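Local coordinates for GTP-sensing transcriptional pleiotropic repressor CodY (Clostridioides difficile, PDB 5N0L), which senses nutrients through a GAF domain that binds isoleucine, and probably represses transcription in response to isoleucine and GTP, at residues 143-146 against 147-151. Numbering follows the deposited sequence.
Sequences DLVI and AEYSA
Two donors of S150 grip the carbonyl oxygen of I146. The backbone N of S150 bonds to I146 O at 3.0 Å, and its hydroxyl OG donates to the same oxygen at 2.9 Å. They arrive from opposite faces of the carbonyl plane, with OG well above it. S150 OG stands beside its own backbone N (chi1 -72°), which turns it back one turn to I146. The hydroxyl thus donates back into its own helix, a familiar way for serine to sit inside one. Y149 carries its ring between its backbone N and carbonyl carbon (chi1 88°). This lays the ring back along the preceding turn. I146 O lies over one ring face, offset toward the rim, and Y149 CD2 meets V145 CG1 at 4.3 Å. Y149 lies at the subunit interface, its ring stacked on Y149 of a fourth subunit. Regular i to i+4 bonds run alongside, such as E148 N to L144 O at 2.8 Å. E148 CG packs on that L144 oxygen, while its carboxylate hydrogen-bonds T91 of its own chain and forms a salt bridge with R13 of a third subunit. The contact lies in helix 141-158 of the GAF-like domain. I146 and S150 face helix 30-40, and A147 meets strand 125-134. L144 and E148 touch strand 114-122.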
# COMPACT_ATOMS: atom_id res chain seq x y z
N ASP A 143 -21.11 24.78 -11.10
CA ASP A 143 -19.80 25.03 -10.30
C ASP A 143 -19.75 24.10 -9.10
O ASP A 143 -18.67 23.48 -8.80
CB ASP A 143 -19.77 26.41 -9.87
CG ASP A 143 -19.61 27.41 -11.00
OD1 ASP A 143 -19.02 27.15 -12.06
OD2 ASP A 143 -20.14 28.53 -10.79
N LEU A 144 -20.86 23.95 -8.43
CA LEU A 144 -21.01 23.03 -7.31
C LEU A 144 -20.81 21.59 -7.64
O LEU A 144 -20.25 20.83 -6.85
CB LEU A 144 -22.28 23.30 -6.50
CG LEU A 144 -22.60 24.63 -5.86
CD1 LEU A 144 -23.87 24.64 -4.97
CD2 LEU A 144 -21.43 25.08 -5.00
N VAL A 145 -21.30 21.14 -8.85
CA VAL A 145 -21.06 19.82 -9.28
C VAL A 145 -19.51 19.60 -9.26
O VAL A 145 -19.07 18.54 -8.81
CB VAL A 145 -21.61 19.52 -10.69
CG1 VAL A 145 -21.13 18.25 -11.33
CG2 VAL A 145 -23.16 19.49 -10.50
N ILE A 146 -18.84 20.49 -9.92
CA ILE A 146 -17.37 20.33 -10.16
C ILE A 146 -16.69 20.34 -8.77
O ILE A 146 -15.87 19.49 -8.46
CB ILE A 146 -16.79 21.38 -11.06
CG1 ILE A 146 -17.41 21.17 -12.49
CG2 ILE A 146 -15.26 21.35 -11.10
CD1 ILE A 146 -17.15 22.32 -13.36
N ALA A 147 -17.09 21.27 -7.97
CA ALA A 147 -16.50 21.37 -6.57
C ALA A 147 -16.76 20.19 -5.74
O ALA A 147 -15.83 19.68 -5.03
CB ALA A 147 -16.93 22.57 -5.86
N GLU A 148 -17.96 19.66 -5.74
CA GLU A 148 -18.29 18.57 -4.94
C GLU A 148 -17.69 17.25 -5.35
O GLU A 148 -17.26 16.43 -4.45
CB GLU A 148 -19.79 18.44 -4.71
CG GLU A 148 -20.31 19.59 -3.88
CD GLU A 148 -21.75 19.48 -3.46
OE1 GLU A 148 -22.38 18.42 -3.72
OE2 GLU A 148 -22.19 20.49 -2.83
N TYR A 149 -17.63 16.97 -6.67
CA TYR A 149 -17.03 15.81 -7.07
C TYR A 149 -15.48 15.93 -6.81
O TYR A 149 -14.88 14.91 -6.44
CB TYR A 149 -17.36 15.28 -8.44
CG TYR A 149 -16.62 15.69 -9.57
CD1 TYR A 149 -15.30 15.18 -9.86
CD2 TYR A 149 -17.26 16.44 -10.58
CE1 TYR A 149 -14.67 15.50 -11.02
CE2 TYR A 149 -16.62 16.77 -11.72
CZ TYR A 149 -15.35 16.27 -11.97
OH TYR A 149 -14.76 16.61 -13.14
N SER A 150 -14.93 17.09 -7.02
CA SER A 150 -13.46 17.29 -6.76
C SER A 150 -13.14 17.09 -5.29
O SER A 150 -12.12 16.36 -5.01
CB SER A 150 -13.06 18.68 -7.19
OG SER A 150 -13.03 18.86 -8.59
N ALA A 151 -13.98 17.59 -4.41
CA ALA A 151 -13.85 17.29 -2.94
C ALA A 151 -13.95 15.85 -2.60
O ALA A 151 -13.17 15.30 -1.79
CB ALA A 151 -14.82 18.09 -2.12